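PDB 1WY0: geranylgeranyl pyrophosphate synthetase from Pyrococcus horikoshii, which probably joins isopentenyl diphosphate to allylic diphosphates in an all-helical isoprenyl synthase fold, building the twenty-carbon geranylgeranyl diphosphate. Local coordinates for residues 212-217 against 306-311; 237-242 against 262-268. All blocks are in the same frame, centred on the assembly; numbering follows the deposited sequence.

Contact 1. Residues 212-217 against 306-311; sequences IAFQIW and IAKDMI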
# COMPACT_ATOMS: atom_id res chain seq x y z
N ILE A 212 9.70 -12.82 -16.25
CA ILE A 212 9.35 -14.19 -15.91
C ILE A 212 10.55 -15.13 -15.96
O ILE A 212 10.77 -15.90 -15.02
CB ILE A 212 8.21 -14.70 -16.84
CG1 ILE A 212 6.89 -14.04 -16.44
CG2 ILE A 212 8.09 -16.21 -16.75
CD1 ILE A 212 5.69 -14.44 -17.29
N ALA A 213 11.33 -15.06 -17.02
CA ALA A 213 12.50 -15.93 -17.17
C ALA A 213 13.54 -15.74 -16.07
O ALA A 213 14.20 -16.69 -15.67
CB ALA A 213 13.15 -15.71 -18.54
N PHE A 214 13.70 -14.51 -15.59
CA PHE A 214 14.52 -14.14 -14.45
C PHE A 214 14.32 -15.12 -13.29
O PHE A 214 15.24 -15.80 -12.86
CB PHE A 214 14.11 -12.73 -14.01
CG PHE A 214 14.84 -12.36 -12.75
CD1 PHE A 214 16.23 -12.32 -12.75
CD2 PHE A 214 14.13 -12.04 -11.61
CE1 PHE A 214 16.91 -11.96 -11.59
CE2 PHE A 214 14.82 -11.68 -10.45
CZ PHE A 214 16.21 -11.64 -10.44
N GLN A 215 13.08 -15.06 -12.83
CA GLN A 215 12.67 -15.84 -11.68
C GLN A 215 12.83 -17.34 -11.94
O GLN A 215 13.34 -18.07 -11.09
CB GLN A 215 11.23 -15.52 -11.29
CG GLN A 215 10.82 -16.17 -9.98
CD GLN A 215 11.74 -15.76 -8.84
OE1 GLN A 215 11.85 -14.58 -8.52
NE2 GLN A 215 12.42 -16.73 -8.24
N ILE A 216 12.41 -17.80 -13.11
CA ILE A 216 12.54 -19.22 -13.45
C ILE A 216 14.00 -19.67 -13.39
O ILE A 216 14.30 -20.76 -12.91
CB ILE A 216 11.99 -19.53 -14.86
CG1 ILE A 216 10.47 -19.33 -14.89
CG2 ILE A 216 12.35 -20.97 -15.25
CD1 ILE A 216 9.91 -19.29 -16.31
N TRP A 217 14.90 -18.83 -13.89
CA TRP A 217 16.32 -19.16 -13.89
C TRP A 217 16.88 -19.17 -12.46
O TRP A 217 17.79 -19.94 -12.15
CB TRP A 217 17.10 -18.17 -14.76
CG TRP A 217 18.51 -18.58 -15.01
CD1 TRP A 217 19.64 -18.03 -14.47
CD2 TRP A 217 18.95 -19.65 -15.86
NE1 TRP A 217 20.76 -18.69 -14.94
CE2 TRP A 217 20.37 -19.68 -15.80
CE3 TRP A 217 18.29 -20.57 -16.68
CZ2 TRP A 217 21.13 -20.61 -16.51
CZ3 TRP A 217 19.05 -21.50 -17.40
CH2 TRP A 217 20.46 -21.51 -17.31
N ILE A 306 12.49 -23.32 -20.99
CA ILE A 306 11.43 -22.34 -21.04
C ILE A 306 12.01 -20.95 -20.84
O ILE A 306 11.68 -20.01 -21.57
CB ILE A 306 10.37 -22.60 -19.96
CG1 ILE A 306 9.55 -23.82 -20.34
CG2 ILE A 306 9.49 -21.39 -19.78
CD1 ILE A 306 9.03 -23.78 -21.78
N ALA A 307 12.89 -20.83 -19.85
CA ALA A 307 13.53 -19.56 -19.55
C ALA A 307 14.33 -19.05 -20.75
O ALA A 307 14.22 -17.88 -21.13
CB ALA A 307 14.45 -19.71 -18.34
N LYS A 308 15.13 -19.93 -21.35
CA LYS A 308 15.94 -19.54 -22.51
C LYS A 308 15.06 -19.14 -23.69
O LYS A 308 15.34 -18.15 -24.37
CB LYS A 308 16.87 -20.69 -22.92
CG LYS A 308 18.23 -20.65 -22.23
CD LYS A 308 18.66 -22.02 -21.76
CE LYS A 308 19.61 -22.67 -22.76
NZ LYS A 308 19.63 -24.16 -22.63
N ASP A 309 13.99 -19.89 -23.93
CA ASP A 309 13.10 -19.55 -25.02
C ASP A 309 12.51 -18.16 -24.84
O ASP A 309 12.52 -17.34 -25.76
CB ASP A 309 11.97 -20.58 -25.14
CG ASP A 309 12.46 -21.94 -25.61
OD1 ASP A 309 13.60 -22.01 -26.14
OD2 ASP A 309 11.71 -22.93 -25.47
N MET A 310 12.01 -17.88 -23.64
CA MET A 310 11.42 -16.57 -23.36
C MET A 310 12.45 -15.46 -23.59
O MET A 310 12.12 -14.36 -24.03
CB MET A 310 10.91 -16.53 -21.93
CG MET A 310 9.61 -17.29 -21.74
SD MET A 310 9.21 -17.54 -20.02
CE MET A 310 8.47 -15.98 -19.63
N ILE A 311 13.70 -15.76 -23.27
CA ILE A 311 14.79 -14.81 -23.46
C ILE A 311 14.97 -14.59 -24.96
O ILE A 311 15.12 -13.45 -25.42
CB ILE A 311 16.10 -15.35 -22.86
CG1 ILE A 311 16.07 -15.23 -21.34
CG2 ILE A 311 17.29 -14.60 -23.43
CD1 ILE A 311 15.49 -13.92 -20.84
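Ala213 and Ala307 face each other where two nearly antiparallel helices pass, the axes of segments 212-217 and 306-311 approaching to 8.7 Å at 155°. Methyl groups at both positions let the backbones come close: the CA atoms of Ala213 and Ala307 are 4.5 Å apart, and Ala213 CB lies 3.5 Å from Ala307 O. Ile216 and Ile311, likewise buried, fill in around this pair. Ile311 brings its end back to the interface, CD1 resting 3.7 Å from Ala213 CB. With chi1 at -67°, Ile216 has CG2 anti to its backbone N, setting that branch against Ala307 CB at 3.9 Å, while CD1, on the second branch, reaches Ile306 CG2 at 4.1 Å. Met310, unbranched and bent at its thioether, crosses Ile216 at about a right angle, its SD 4.2 Å from Ile216 CD1. The other flank is looser and partly exposed to solvent. There Trp217 CE3 meets Ala307 CB obliquely at 4.3 Å, and the aliphatic part of Lys308 passes beside the indole before its ammonium reaches Glu305 in a salt bridge; Trp217 NE1 is hydrogen-bonded to Arg340 O. Helix 167-193 packs on Ile212 and Ile216, and Leu245 of helix 245-253 touches Ile216 and Ile306.

Contact 2. Residues 237-242 against 262-268; sequences DIRKGK and FLKIFGK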
# COMPACT_ATOMS: atom_id res chain seq x y z
N ASP A 237 14.89 -24.27 -1.90
CA ASP A 237 13.52 -24.10 -2.36
C ASP A 237 12.76 -25.41 -2.13
O ASP A 237 11.53 -25.41 -2.02
CB ASP A 237 13.47 -23.74 -3.85
CG ASP A 237 13.81 -22.27 -4.11
OD1 ASP A 237 13.81 -21.47 -3.16
OD2 ASP A 237 14.05 -21.93 -5.29
N ILE A 238 13.48 -26.52 -2.07
CA ILE A 238 12.83 -27.81 -1.83
C ILE A 238 12.45 -27.90 -0.36
O ILE A 238 11.35 -28.34 -0.00
CB ILE A 238 13.78 -29.00 -2.13
CG1 ILE A 238 14.24 -28.96 -3.59
CG2 ILE A 238 13.06 -30.31 -1.83
CD1 ILE A 238 13.12 -29.14 -4.59
N ARG A 239 13.37 -27.47 0.48
CA ARG A 239 13.14 -27.45 1.92
C ARG A 239 12.03 -26.46 2.25
O ARG A 239 11.30 -26.57 3.22
CB ARG A 239 14.43 -27.01 2.61
CG ARG A 239 15.59 -28.00 2.40
CD ARG A 239 16.32 -28.32 3.70
NE ARG A 239 17.76 -28.10 3.56
CZ ARG A 239 18.25 -26.90 3.92
NH1 ARG A 239 17.43 -25.97 4.39
NH2 ARG A 239 19.55 -26.65 3.81
N LYS A 240 11.95 -25.42 1.39
CA LYS A 240 10.93 -24.40 1.58
C LYS A 240 9.56 -24.86 1.09
O LYS A 240 8.52 -24.31 1.43
CB LYS A 240 11.35 -23.16 0.78
CG LYS A 240 11.91 -22.05 1.67
CD LYS A 240 13.01 -21.26 0.97
CE LYS A 240 12.46 -20.23 -0.03
NZ LYS A 240 13.49 -19.90 -1.01
N GLY A 241 9.58 -25.89 0.23
CA GLY A 241 8.35 -26.26 -0.45
C GLY A 241 7.87 -25.11 -1.33
O GLY A 241 6.70 -24.76 -1.36
N LYS A 242 8.77 -24.47 -2.07
CA LYS A 242 8.38 -23.35 -2.92
C LYS A 242 7.83 -23.85 -4.25
O LYS A 242 8.39 -24.76 -4.85
CB LYS A 242 9.59 -22.45 -3.17
CG LYS A 242 9.27 -21.15 -3.84
CD LYS A 242 10.54 -20.54 -4.45
CE LYS A 242 10.28 -19.16 -4.98
NZ LYS A 242 11.47 -18.68 -5.76
N PHE A 262 8.18 -37.68 -3.13
CA PHE A 262 8.63 -36.30 -3.23
C PHE A 262 7.91 -35.40 -2.22
O PHE A 262 8.47 -34.47 -1.65
CB PHE A 262 8.31 -35.83 -4.65
CG PHE A 262 8.80 -34.43 -4.84
CD1 PHE A 262 10.16 -34.21 -5.05
CD2 PHE A 262 7.90 -33.38 -4.90
CE1 PHE A 262 10.61 -32.92 -5.32
CE2 PHE A 262 8.37 -32.10 -5.17
CZ PHE A 262 9.72 -31.86 -5.38
N LEU A 263 6.61 -35.69 -2.02
CA LEU A 263 5.82 -34.86 -1.12
C LEU A 263 6.20 -35.05 0.35
O LEU A 263 6.07 -34.16 1.18
CB LEU A 263 4.34 -35.19 -1.33
CG LEU A 263 3.69 -34.29 -2.38
CD1 LEU A 263 2.17 -34.48 -2.46
CD2 LEU A 263 3.91 -32.80 -2.10
N LYS A 264 6.65 -36.27 0.68
CA LYS A 264 7.13 -36.48 2.04
C LYS A 264 8.32 -35.56 2.33
O LYS A 264 8.40 -34.90 3.36
CB LYS A 264 7.54 -37.94 2.19
CG LYS A 264 6.37 -38.85 2.57
CD LYS A 264 6.83 -40.16 3.19
CE LYS A 264 6.73 -41.33 2.21
NZ LYS A 264 7.70 -42.36 2.57
N ILE A 265 9.27 -35.55 1.38
CA ILE A 265 10.50 -34.79 1.60
C ILE A 265 10.48 -33.41 0.94
O ILE A 265 11.51 -32.86 0.56
CB ILE A 265 11.67 -35.61 1.04
CG1 ILE A 265 11.43 -35.90 -0.44
CG2 ILE A 265 11.77 -36.96 1.78
CD1 ILE A 265 12.53 -36.78 -1.04
N PHE A 266 9.26 -32.86 0.78
CA PHE A 266 9.08 -31.55 0.16
C PHE A 266 8.50 -30.54 1.15
O PHE A 266 7.44 -30.73 1.73
CB PHE A 266 8.13 -31.71 -1.03
CG PHE A 266 8.02 -30.41 -1.77
CD1 PHE A 266 9.17 -29.81 -2.28
CD2 PHE A 266 6.78 -29.81 -1.94
CE1 PHE A 266 9.07 -28.61 -2.97
CE2 PHE A 266 6.69 -28.61 -2.63
CZ PHE A 266 7.83 -28.00 -3.14
N GLY A 267 9.21 -29.42 1.38
CA GLY A 267 8.69 -28.40 2.28
C GLY A 267 8.57 -28.91 3.72
O GLY A 267 7.71 -28.48 4.48
N LYS A 268 9.44 -29.84 4.09
CA LYS A 268 9.44 -30.40 5.44
C LYS A 268 10.45 -29.69 6.34
O LYS A 268 11.36 -29.01 5.85
CB LYS A 268 9.76 -31.90 5.39
CG LYS A 268 9.83 -32.57 6.76
CD LYS A 268 10.32 -34.01 6.65
CE LYS A 268 11.71 -34.08 6.02
NZ LYS A 268 12.18 -35.48 5.81
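Ile238 O is gripped by two amides: Gly267 N reaches it across the contact at 2.8 Å, nearly along the C=O axis, and Gly241 N adds a weak bond from the same segment, 237-242. The second belongs to a Schellman motif that ends helix 236-240, completed by Lys242 N bonding to Asp237 O, with Gly241 as the C-prime residue. Glycine suits that place twice over, since phi is positive and a side chain would collide with Gly267 CA. Gly267, also at positive phi, has the same need, for a CB there would run into Gly241 CA. The two backbones can therefore close to 3.5 Å between the CA atoms of Gly241 and Gly267. With CG anti to the backbone N (chi1 -175°), the Phe266 ring lies between Gly241 CA on one face, in a CH-pi contact 3.6 Å from CA to centroid, and Phe262 CE2 on the other. Ile238 CG2 meets the ring edge at Phe266 CD1, 3.9 Å away. Were Phe266 replaced by alanine, Gly241 CA would be likely to lose its aromatic cover, with a gap opening toward Phe262. On the last turn of the helix, Lys240 NZ forms a salt bridge with Asp237 OD1; Lys242 NZ forms another with Asp219. Next to the bond from Gly267 N, Gly267 CA makes a C-H...O contact with Arg239 O at 3.3 Å.

Overall arrangement
From the N terminus, the chain passes through the helices up to 167-193 before helix 197-224 supplies residues 212-217, the first half of contact 1. It then runs to the end of helix 236-240, and contact 2 closes a short loop there, bringing back residues 262-268 after helix 245-253, at the end of helix 256-264. Only later, on helix 299-315, does residue range 306-311 return to helix 197-224 and close the larger loop. Contact 2 is thus nested inside the loop closed by contact 1. Their centres lie 23 Å apart, yet they touch where Gln215 packs against Lys242. Contact 1 ties the long helix 197-224 to the C-terminal region; contact 2 joins two helix ends farther from the chain's centre.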